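PDB 5IJX: tyrosine--tRNA ligase, mitochondrial from Coccidioides posadasii, which probably catalyses the ATP-dependent attachment of L-tyrosine to mitochondrial tRNA(Tyr), the chain described being its class I catalytic part without the C-terminal region. Local coordinates for residues S36-L41 with G52-L57; T171-Q176 with P218-W223; D224-F229 with K254-A259. One frame throughout, in Å; residues are numbered along the deposited sequence.

Overall arrangement
The three contacts lie in the class I catalytic part of the chain, whose central sheet runs 49-51, 279-283, 233-239, 67-72, 99-104, 164-168. Contact 1 is partly buried and lies toward the 49-51 edge; it mixes leucine packing with a charged arginine network. Contacts 2 and 3 are buried and share helix 217-229, with centres about 12 Å apart; the centre of contact 1 is about 28 Å from that of contact 2 and about 21 Å from that of contact 3. Contact 2 is aromatic with one weak polar bond, whereas contact 3 is wholly apolar across its helices. Both touch the bound tyrosine, through Gln221 and Asp224, and Trp172 and Trp173 link them by probable hydrogen bonds to Asp224.

Contact 1: residues S36-L41 with G52-L57; sequences SFLSFL and GQRDAL
The N-terminal turns of two short helices, 37-43 and 54-63, meet here near the 49-51 end of the Rossmann-like catalytic sheet, and Leu38 of the first fits against Arg54 and Leu57 of the second. Strand 49-51, the outermost strand on this side, lies between the two helices in the chain. Leu38 does most of the touching with one methyl. Its CD2 rests over one face of the Arg54 guanidinium, displaced from the centre of the group, 3.7 Å from Arg54 NE, and the same methyl is 3.6 Å from the backbone oxygen Arg54 O. The other branch turns to Leu57, with Leu38 CD1 4.2 Å from Leu57 CD2, and Leu57 in turn packs on Tyr279 and Ile281 of strand 279-283. The arginine reaches across because its chain leaves with CG anti to the backbone N (chi1 -178°) and then bends at chi2 (-94°), which carries the guanidinium past Leu38 as far as Ser39, where Arg54 NH2 comes within 3.9 Å of Ser39 CA. Its charge is met by several carboxylates: Glu42 pairs with NE, Asp58 with NH1, and Asp55 with NH1 as well. These bonds probably fix the rotation of the planar group, so that the leucine methyl lies against a held surface. Ser36 is the N-cap of its helix, and its OG accepts from Ser39 N at 3.2 Å while also bonding to Asp58 of the partner helix. Arg54 NH1 meets Asp55 OD2 at 3.1 Å, nearly along the carboxylate C-O axis, with the oxygen tilted 23° from the guanidinium plane.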
loop_
_atom_site.group_PDB
_atom_site.type_symbol
_atom_site.label_atom_id
_atom_site.label_comp_id
_atom_site.label_asym_id
_atom_site.label_seq_id
_atom_site.Cartn_x
_atom_site.Cartn_y
_atom_site.Cartn_z
ATOM N N SER A 36 1.209 5.845 -41.027
ATOM C CA SER A 36 0.728 5.690 -39.665
ATOM C C SER A 36 1.544 6.557 -38.708
ATOM O O SER A 36 2.646 7.015 -39.022
ATOM C CB SER A 36 0.801 4.226 -39.230
ATOM O OG SER A 36 2.141 3.837 -38.977
ATOM N N PHE A 37 0.986 6.772 -37.516
ATOM C CA PHE A 37 1.648 7.623 -36.534
ATOM C C PHE A 37 2.896 6.951 -35.973
ATOM O O PHE A 37 3.941 7.597 -35.819
ATOM C CB PHE A 37 0.672 7.973 -35.413
ATOM C CG PHE A 37 1.230 8.927 -34.397
ATOM C CD1 PHE A 37 1.471 10.250 -34.731
ATOM C CD2 PHE A 37 1.505 8.505 -33.108
ATOM C CE1 PHE A 37 1.982 11.132 -33.797
ATOM C CE2 PHE A 37 2.017 9.383 -32.170
ATOM C CZ PHE A 37 2.255 10.696 -32.515
ATOM N N LEU A 38 2.810 5.656 -35.665
ATOM C CA LEU A 38 3.970 4.944 -35.136
ATOM C C LEU A 38 5.106 4.924 -36.151
ATOM O O LEU A 38 6.260 5.210 -35.816
ATOM C CB LEU A 38 3.570 3.523 -34.739
ATOM C CG LEU A 38 4.637 2.701 -34.018
ATOM C CD1 LEU A 38 5.015 3.344 -32.691
ATOM C CD2 LEU A 38 4.148 1.278 -33.806
ATOM N N SER A 39 4.795 4.580 -37.404
ATOM C CA SER A 39 5.803 4.624 -38.458
ATOM C C SER A 39 6.482 5.988 -38.509
ATOM O O SER A 39 7.708 6.080 -38.656
ATOM C CB SER A 39 5.161 4.294 -39.806
ATOM O OG SER A 39 6.110 4.361 -40.856
ATOM N N PHE A 40 5.698 7.060 -38.380
ATOM C CA PHE A 40 6.268 8.403 -38.399
ATOM C C PHE A 40 7.219 8.609 -37.227
ATOM O O PHE A 40 8.358 9.058 -37.411
ATOM C CB PHE A 40 5.147 9.442 -38.382
ATOM C CG PHE A 40 5.634 10.856 -38.280
ATOM C CD1 PHE A 40 6.291 11.456 -39.340
ATOM C CD2 PHE A 40 5.427 11.589 -37.125
ATOM C CE1 PHE A 40 6.738 12.758 -39.247
ATOM C CE2 PHE A 40 5.870 12.893 -37.025
ATOM C CZ PHE A 40 6.526 13.478 -38.088
ATOM N N LEU A 41 6.773 8.284 -36.009
ATOM C CA LEU A 41 7.655 8.395 -34.850
ATOM C C LEU A 41 8.959 7.642 -35.081
ATOM O O LEU A 41 10.035 8.101 -34.679
ATOM C CB LEU A 41 6.957 7.867 -33.594
ATOM C CG LEU A 41 5.824 8.692 -32.977
ATOM C CD1 LEU A 41 5.348 8.022 -31.699
ATOM C CD2 LEU A 41 6.252 10.126 -32.694
ATOM N N GLY A 52 5.217 -4.198 -25.851
ATOM C CA GLY A 52 4.078 -4.815 -26.500
ATOM C C GLY A 52 4.395 -5.148 -27.948
ATOM O O GLY A 52 5.486 -4.882 -28.457
ATOM N N GLN A 53 3.410 -5.747 -28.614
ATOM C CA GLN A 53 3.556 -6.054 -30.031
ATOM C C GLN A 53 3.507 -4.760 -30.838
ATOM O O GLN A 53 2.542 -3.994 -30.745
ATOM C CB GLN A 53 2.471 -7.025 -30.485
ATOM C CG GLN A 53 2.876 -8.488 -30.374
ATOM C CD GLN A 53 1.922 -9.415 -31.102
ATOM O OE1 GLN A 53 0.959 -8.969 -31.725
ATOM N NE2 GLN A 53 2.189 -10.714 -31.031
ATOM N N ARG A 54 4.557 -4.519 -31.625
ATOM C CA ARG A 54 4.686 -3.255 -32.346
ATOM C C ARG A 54 3.527 -3.051 -33.317
ATOM O O ARG A 54 2.850 -2.015 -33.291
ATOM C CB ARG A 54 6.031 -3.222 -33.075
ATOM C CG ARG A 54 6.319 -1.938 -33.829
ATOM C CD ARG A 54 5.913 -2.043 -35.288
ATOM N NE ARG A 54 6.180 -0.807 -36.019
ATOM C CZ ARG A 54 5.455 -0.362 -37.041
ATOM N NH1 ARG A 54 4.394 -1.040 -37.463
ATOM N NH2 ARG A 54 5.784 0.774 -37.637
ATOM N N ASP A 55 3.283 -4.034 -34.188
ATOM C CA ASP A 55 2.208 -3.901 -35.166
ATOM C C ASP A 55 0.849 -3.776 -34.488
ATOM O O ASP A 55 -0.050 -3.114 -35.020
ATOM C CB ASP A 55 2.216 -5.091 -36.124
ATOM C CG ASP A 55 3.463 -5.135 -36.990
ATOM O OD1 ASP A 55 3.799 -6.224 -37.499
ATOM O OD2 ASP A 55 4.108 -4.078 -37.157
ATOM N N ALA A 56 0.677 -4.403 -33.322
ATOM C CA ALA A 56 -0.563 -4.235 -32.572
ATOM C C ALA A 56 -0.746 -2.789 -32.130
ATOM O O ALA A 56 -1.864 -2.262 -32.148
ATOM C CB ALA A 56 -0.577 -5.168 -31.362
ATOM N N LEU A 57 0.343 -2.129 -31.726
ATOM C CA LEU A 57 0.251 -0.733 -31.310
ATOM C C LEU A 57 -0.018 0.176 -32.502
ATOM O O LEU A 57 -0.858 1.082 -32.422
ATOM C CB LEU A 57 1.534 -0.314 -30.594
ATOM C CG LEU A 57 1.663 1.176 -30.261
ATOM C CD1 LEU A 57 0.468 1.664 -29.449
ATOM C CD2 LEU A 57 2.965 1.442 -29.517
#

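Contact 2: residues T171-Q176 with P218-W223. With TYR (tyrosine), chain B.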
loop_
_atom_site.group_PDB
_atom_site.type_symbol
_atom_site.label_atom_id
_atom_site.label_comp_id
_atom_site.label_asym_id
_atom_site.label_seq_id
_atom_site.Cartn_x
_atom_site.Cartn_y
_atom_site.Cartn_z
ATOM N N THR A 171 -2.686 14.112 -7.119
ATOM C CA THR A 171 -4.112 14.387 -7.237
ATOM C C THR A 171 -4.935 13.197 -6.765
ATOM O O THR A 171 -6.037 13.377 -6.234
ATOM C CB THR A 171 -4.468 14.734 -8.687
ATOM O OG1 THR A 171 -3.841 15.969 -9.055
ATOM C CG2 THR A 171 -5.976 14.865 -8.864
ATOM N N TRP A 172 -4.424 11.973 -6.953
ATOM C CA TRP A 172 -5.120 10.783 -6.486
ATOM C C TRP A 172 -4.402 10.041 -5.368
ATOM O O TRP A 172 -5.055 9.283 -4.644
ATOM C CB TRP A 172 -5.377 9.810 -7.650
ATOM C CG TRP A 172 -4.183 9.455 -8.496
ATOM C CD1 TRP A 172 -3.275 8.462 -8.264
ATOM C CD2 TRP A 172 -3.794 10.069 -9.733
ATOM N NE1 TRP A 172 -2.340 8.427 -9.272
ATOM C CE2 TRP A 172 -2.635 9.404 -10.184
ATOM C CE3 TRP A 172 -4.308 11.121 -10.497
ATOM C CZ2 TRP A 172 -1.985 9.755 -11.365
ATOM C CZ3 TRP A 172 -3.661 11.470 -11.667
ATOM C CH2 TRP A 172 -2.511 10.789 -12.089
ATOM N N TRP A 173 -3.095 10.237 -5.192
ATOM C CA TRP A 173 -2.412 9.591 -4.076
ATOM C C TRP A 173 -2.687 10.282 -2.748
ATOM O O TRP A 173 -2.483 9.670 -1.694
ATOM C CB TRP A 173 -0.904 9.537 -4.321
ATOM C CG TRP A 173 -0.512 8.559 -5.381
ATOM C CD1 TRP A 173 0.101 8.834 -6.566
ATOM C CD2 TRP A 173 -0.717 7.141 -5.354
ATOM N NE1 TRP A 173 0.294 7.675 -7.280
ATOM C CE2 TRP A 173 -0.200 6.622 -6.555
ATOM C CE3 TRP A 173 -1.287 6.262 -4.428
ATOM C CZ2 TRP A 173 -0.233 5.264 -6.856
ATOM C CZ3 TRP A 173 -1.320 4.915 -4.729
ATOM C CH2 TRP A 173 -0.796 4.429 -5.933
ATOM N N ASN A 174 -3.142 11.536 -2.772
ATOM C CA ASN A 174 -3.566 12.194 -1.543
ATOM C C ASN A 174 -4.680 11.433 -0.838
ATOM O O ASN A 174 -4.842 11.583 0.378
ATOM C CB ASN A 174 -4.035 13.617 -1.849
ATOM C CG ASN A 174 -2.885 14.586 -2.027
ATOM O OD1 ASN A 174 -1.716 14.205 -1.958
ATOM N ND2 ASN A 174 -3.211 15.852 -2.265
ATOM N N LYS A 175 -5.444 10.620 -1.570
ATOM C CA LYS A 175 -6.604 9.939 -1.004
ATOM C C LYS A 175 -6.731 8.476 -1.403
ATOM O O LYS A 175 -7.576 7.783 -0.828
ATOM C CB LYS A 175 -7.893 10.670 -1.413
ATOM C CG LYS A 175 -7.998 12.094 -0.886
ATOM N N GLN A 176 -5.941 7.977 -2.351
ATOM C CA GLN A 176 -6.094 6.602 -2.808
ATOM C C GLN A 176 -5.921 5.636 -1.644
ATOM O O GLN A 176 -4.883 5.635 -0.975
ATOM C CB GLN A 176 -5.082 6.295 -3.911
ATOM C CG GLN A 176 -5.127 4.855 -4.406
ATOM C CD GLN A 176 -6.492 4.465 -4.943
ATOM O OE1 GLN A 176 -6.936 4.976 -5.969
ATOM N NE2 GLN A 176 -7.165 3.557 -4.244
ATOM N N PRO A 218 7.396 0.707 -8.397
ATOM C CA PRO A 218 6.768 0.313 -9.669
ATOM C C PRO A 218 5.295 -0.004 -9.527
ATOM O O PRO A 218 4.557 0.089 -10.516
ATOM C CB PRO A 218 7.578 -0.918 -10.099
ATOM C CG PRO A 218 8.153 -1.457 -8.832
ATOM C CD PRO A 218 8.417 -0.265 -7.963
ATOM N N ILE A 219 4.835 -0.375 -8.334
ATOM C CA ILE A 219 3.403 -0.555 -8.131
ATOM C C ILE A 219 2.692 0.786 -8.224
ATOM O O ILE A 219 1.667 0.916 -8.899
ATOM C CB ILE A 219 3.126 -1.243 -6.784
ATOM C CG1 ILE A 219 3.843 -2.590 -6.728
ATOM C CG2 ILE A 219 1.622 -1.420 -6.598
ATOM C CD1 ILE A 219 3.652 -3.339 -5.436
HETATM N N MSE A 220 3.217 1.799 -7.547
HETATM C CA MSE A 220 2.595 3.113 -7.590
HETATM C C MSE A 220 2.551 3.624 -9.019
HETATM O O MSE A 220 1.534 4.152 -9.468
HETATM C CB MSE A 220 3.342 4.102 -6.704
HETATM C CG MSE A 220 3.300 3.765 -5.228
HETATM SE SE MSE A 220 4.090 5.180 -4.158
HETATM C CE MSE A 220 2.549 6.362 -4.015
ATOM N N GLN A 221 3.659 3.461 -9.744
ATOM C CA GLN A 221 3.689 3.930 -11.126
ATOM C C GLN A 221 2.709 3.147 -11.994
ATOM O O GLN A 221 2.000 3.729 -12.829
ATOM C CB GLN A 221 5.110 3.832 -11.676
ATOM C CG GLN A 221 5.220 4.161 -13.149
ATOM C CD GLN A 221 6.638 4.489 -13.566
ATOM O OE1 GLN A 221 7.516 4.693 -12.725
ATOM N NE2 GLN A 221 6.872 4.542 -14.871
ATOM N N GLY A 222 2.644 1.829 -11.803
ATOM C CA GLY A 222 1.651 1.040 -12.507
ATOM C C GLY A 222 0.235 1.481 -12.198
ATOM O O GLY A 222 -0.645 1.405 -13.057
ATOM N N TRP A 223 -0.003 1.953 -10.974
ATOM C CA TRP A 223 -1.330 2.414 -10.596
ATOM C C TRP A 223 -1.635 3.778 -11.190
ATOM O O TRP A 223 -2.797 4.071 -11.486
ATOM C CB TRP A 223 -1.465 2.463 -9.073
ATOM C CG TRP A 223 -2.880 2.666 -8.622
ATOM C CD1 TRP A 223 -3.477 3.849 -8.287
ATOM C CD2 TRP A 223 -3.885 1.654 -8.469
ATOM N NE1 TRP A 223 -4.789 3.634 -7.930
ATOM C CE2 TRP A 223 -5.064 2.295 -8.036
ATOM C CE3 TRP A 223 -3.901 0.268 -8.656
ATOM C CZ2 TRP A 223 -6.243 1.597 -7.786
ATOM C CZ3 TRP A 223 -5.072 -0.421 -8.408
ATOM C CH2 TRP A 223 -6.227 0.243 -7.975
HETATM N N TYR B . 9.860 7.010 -13.264
HETATM C CA TYR B . 9.943 8.333 -13.869
HETATM C C TYR B . 11.336 8.933 -13.670
HETATM O O TYR B . 11.790 9.779 -14.445
HETATM C CB TYR B . 8.880 9.261 -13.271
HETATM C CG TYR B . 7.459 8.735 -13.360
HETATM C CD1 TYR B . 7.025 8.014 -14.466
HETATM C CD2 TYR B . 6.551 8.961 -12.333
HETATM C CE1 TYR B . 5.726 7.535 -14.545
HETATM C CE2 TYR B . 5.253 8.486 -12.402
HETATM C CZ TYR B . 4.845 7.774 -13.508
HETATM O OH TYR B . 3.552 7.303 -13.574
HETATM O OXT TYR B . 12.043 8.586 -12.723
#
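Trp173 lies with one face against the end of Met220, a selenomethionine in this crystal, and with its six-membered ring turned obliquely to Trp223. The Met220 CE methyl sits over the centre of the indole, 3.7 Å from the six-membered-ring centroid in a CH-pi contact, while Trp172 CD1 covers the opposite face near the rim. Met220 can do this because its chain bends at chi3 (84°), which folds the methyl over the ring; the selenium stands farther off, in a Met-aromatic contact. At the edge of the indole, in its plane, Trp173 CZ2 approaches Met220 O at 3.3 Å. The planes of the two tryptophans incline at 47°, and Trp173 CH2 reaches Trp223 CD1 at 3.6 Å. Here the short helix 170-173, following edge strand 164-168, packs on helix 217-229, which lines the tyrosine pocket of the class I catalytic domain. Both Trp172 NE1 and Trp173 NE1 donate to the pocket residue Asp224, while Gln221, on another side of the same helix, weakly accepts from the bound tyrosine's amino N through OE1. Leu178 of the second subunit packs on Trp173 and Met220. Gln176 crosses Trp223 with its amide plane 72° from the ring; its NE2 bonds to Glu180, and its OE1, at the indole edge, takes a weak hydrogen bond from Trp223 NE1 at 3.2 Å.

Contact 3: residues D224-F229 with K254-A259; sequences DFWYLF and KGILKA. With TYR (tyrosine), chain B.
Ile256 places its two aliphatic ends over the indole of Trp226, making a purely apolar join between helices 217-229 and 243-259 of the catalytic domain. Helix 217-229 leads into parallel strand 233-239 and that strand into helix 243-259, so the contact joins the helices before and after one strand of the Rossmann-like sheet. The CH-pi part is made by Ile256 CD1, which lies above the five-membered ring, 3.8 Å from its centroid and 11° off the ring normal. The other branch covers the far part of the indole, Ile256 CG2 being 3.8 Å from Trp226 CH2. A chi1 of -67° sets CG1 beside the backbone N and CG2 across from it, and CD1 and CG2 thereby reach the two rings from one side. The remaining packing comes from Leu257, whose methyls divide between two aromatic residues one helical turn apart: Leu257 CD2 approaches Trp226 CZ3 at 4.1 Å and Leu257 CD1 approaches Phe229 CZ at 4.3 Å, each obliquely to its ring. The axes of the short segments stay 11.8 Å apart at 59°, a separation spanned by these large side chains.

Asp224, on the same helix as Trp226, carries a polar interaction with the bound ligand. Its OD2 accepts from the phenolic OH of the tyrosine at 3.2 Å and is also bonded to Asn169, which helps to position it. Beyond these residues, Ile256 continues onto Val184 and Leu185 of helix 178-186, Trp226 and Phe229 also meet Ile253 of helix 243-259, and Phe225 and Phe229 rest on strand 233-239 at Gln236 and Gln234.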
loop_
_atom_site.group_PDB
_atom_site.type_symbol
_atom_site.label_atom_id
_atom_site.label_comp_id
_atom_site.label_asym_id
_atom_site.label_seq_id
_atom_site.Cartn_x
_atom_site.Cartn_y
_atom_site.Cartn_z
ATOM N N ASP A 224 -0.622 4.629 -11.360
ATOM C CA ASP A 224 -0.803 5.816 -12.186
ATOM C C ASP A 224 -1.247 5.414 -13.585
ATOM O O ASP A 224 -2.217 5.962 -14.130
ATOM C CB ASP A 224 0.494 6.628 -12.250
ATOM C CG ASP A 224 0.864 7.257 -10.924
ATOM O OD1 ASP A 224 0.019 7.269 -10.005
ATOM O OD2 ASP A 224 2.004 7.754 -10.812
ATOM N N PHE A 225 -0.553 4.436 -14.175
ATOM C CA PHE A 225 -0.924 3.958 -15.503
ATOM C C PHE A 225 -2.358 3.442 -15.533
ATOM O O PHE A 225 -3.087 3.686 -16.496
ATOM C CB PHE A 225 0.041 2.860 -15.951
ATOM C CG PHE A 225 0.030 2.595 -17.437
ATOM C CD1 PHE A 225 -0.852 3.254 -18.282
ATOM C CD2 PHE A 225 0.909 1.676 -17.987
ATOM C CE1 PHE A 225 -0.853 3.002 -19.640
ATOM C CE2 PHE A 225 0.914 1.424 -19.346
ATOM C CZ PHE A 225 0.031 2.089 -20.173
ATOM N N TRP A 226 -2.775 2.708 -14.502
ATOM C CA TRP A 226 -4.135 2.181 -14.462
ATOM C C TRP A 226 -5.152 3.307 -14.327
ATOM O O TRP A 226 -6.172 3.331 -15.033
ATOM C CB TRP A 226 -4.245 1.184 -13.307
ATOM C CG TRP A 226 -5.629 0.767 -12.922
ATOM C CD1 TRP A 226 -6.231 0.958 -11.713
ATOM C CD2 TRP A 226 -6.575 0.067 -13.736
ATOM N NE1 TRP A 226 -7.496 0.424 -11.724
ATOM C CE2 TRP A 226 -7.733 -0.128 -12.955
ATOM C CE3 TRP A 226 -6.558 -0.411 -15.049
ATOM C CZ2 TRP A 226 -8.862 -0.779 -13.447
ATOM C CZ3 TRP A 226 -7.681 -1.055 -15.534
ATOM C CH2 TRP A 226 -8.817 -1.235 -14.734
ATOM N N TYR A 227 -4.872 4.261 -13.441
ATOM C CA TYR A 227 -5.746 5.413 -13.258
ATOM C C TYR A 227 -5.971 6.138 -14.576
ATOM O O TYR A 227 -7.112 6.438 -14.946
ATOM C CB TYR A 227 -5.137 6.350 -12.214
ATOM C CG TYR A 227 -5.926 7.615 -11.962
ATOM C CD1 TYR A 227 -6.838 7.693 -10.917
ATOM C CD2 TYR A 227 -5.749 8.739 -12.761
ATOM C CE1 TYR A 227 -7.558 8.852 -10.681
ATOM C CE2 TYR A 227 -6.467 9.898 -12.535
ATOM C CZ TYR A 227 -7.367 9.952 -11.493
ATOM O OH TYR A 227 -8.078 11.111 -11.270
ATOM N N LEU A 228 -4.890 6.429 -15.305
ATOM C CA LEU A 228 -5.034 7.080 -16.603
ATOM C C LEU A 228 -5.628 6.144 -17.647
ATOM O O LEU A 228 -6.242 6.613 -18.611
ATOM C CB LEU A 228 -3.679 7.603 -17.075
ATOM C CG LEU A 228 -3.051 8.650 -16.156
ATOM C CD1 LEU A 228 -1.640 8.986 -16.612
ATOM C CD2 LEU A 228 -3.916 9.903 -16.109
ATOM N N PHE A 229 -5.463 4.835 -17.466
ATOM C CA PHE A 229 -6.031 3.861 -18.391
ATOM C C PHE A 229 -7.548 3.908 -18.357
ATOM O O PHE A 229 -8.199 3.896 -19.407
ATOM C CB PHE A 229 -5.519 2.462 -18.045
ATOM C CG PHE A 229 -6.008 1.380 -18.972
ATOM C CD1 PHE A 229 -5.326 1.092 -20.143
ATOM C CD2 PHE A 229 -7.135 0.636 -18.661
ATOM C CE1 PHE A 229 -5.769 0.090 -20.993
ATOM C CE2 PHE A 229 -7.581 -0.366 -19.505
ATOM C CZ PHE A 229 -6.896 -0.639 -20.672
ATOM N N LYS A 254 -3.184 -5.487 -17.501
ATOM C CA LYS A 254 -3.686 -6.748 -18.028
ATOM C C LYS A 254 -4.110 -7.667 -16.891
ATOM O O LYS A 254 -5.216 -8.221 -16.903
ATOM C CB LYS A 254 -2.622 -7.408 -18.907
ATOM C CG LYS A 254 -2.344 -6.631 -20.194
ATOM C CD LYS A 254 -1.220 -7.239 -21.015
ATOM C CE LYS A 254 -1.061 -6.519 -22.350
ATOM N NZ LYS A 254 0.235 -6.831 -23.022
ATOM N N GLY A 255 -3.258 -7.801 -15.871
ATOM C CA GLY A 255 -3.607 -8.650 -14.743
ATOM C C GLY A 255 -4.937 -8.265 -14.129
ATOM O O GLY A 255 -5.734 -9.127 -13.750
ATOM N N ILE A 256 -5.200 -6.961 -14.031
ATOM C CA ILE A 256 -6.483 -6.497 -13.513
ATOM C C ILE A 256 -7.615 -6.954 -14.424
ATOM O O ILE A 256 -8.620 -7.511 -13.965
ATOM C CB ILE A 256 -6.465 -4.967 -13.349
ATOM C CG1 ILE A 256 -5.473 -4.579 -12.252
ATOM C CG2 ILE A 256 -7.860 -4.439 -13.029
ATOM C CD1 ILE A 256 -5.280 -3.086 -12.092
ATOM N N LEU A 257 -7.468 -6.733 -15.733
ATOM C CA LEU A 257 -8.534 -7.100 -16.660
ATOM C C LEU A 257 -8.722 -8.610 -16.707
ATOM O O LEU A 257 -9.857 -9.101 -16.723
ATOM C CB LEU A 257 -8.233 -6.554 -18.054
ATOM C CG LEU A 257 -7.954 -5.053 -18.159
ATOM C CD1 LEU A 257 -7.576 -4.702 -19.588
ATOM C CD2 LEU A 257 -9.153 -4.230 -17.707
ATOM N N LYS A 258 -7.620 -9.364 -16.723
ATOM C CA LYS A 258 -7.696 -10.819 -16.787
ATOM C C LYS A 258 -8.347 -11.426 -15.551
ATOM O O LYS A 258 -8.737 -12.599 -15.590
ATOM C CB LYS A 258 -6.292 -11.398 -16.976
ATOM C CG LYS A 258 -6.260 -12.905 -17.173
ATOM N N ALA A 259 -8.471 -10.663 -14.461
ATOM C CA ALA A 259 -9.101 -11.145 -13.241
ATOM C C ALA A 259 -10.459 -10.515 -12.970
ATOM O O ALA A 259 -11.234 -11.072 -12.188
ATOM C CB ALA A 259 -8.186 -10.892 -12.035
HETATM N N TYR B . 9.860 7.010 -13.264
HETATM C CA TYR B . 9.943 8.333 -13.869
HETATM C C TYR B . 11.336 8.933 -13.670
HETATM O O TYR B . 11.790 9.779 -14.445
HETATM C CB TYR B . 8.880 9.261 -13.271
HETATM C CG TYR B . 7.459 8.735 -13.360
HETATM C CD1 TYR B . 7.025 8.014 -14.466
HETATM C CD2 TYR B . 6.551 8.961 -12.333
HETATM C CE1 TYR B . 5.726 7.535 -14.545
HETATM C CE2 TYR B . 5.253 8.486 -12.402
HETATM C CZ TYR B . 4.845 7.774 -13.508
HETATM O OH TYR B . 3.552 7.303 -13.574
HETATM O OXT TYR B . 12.043 8.586 -12.723
#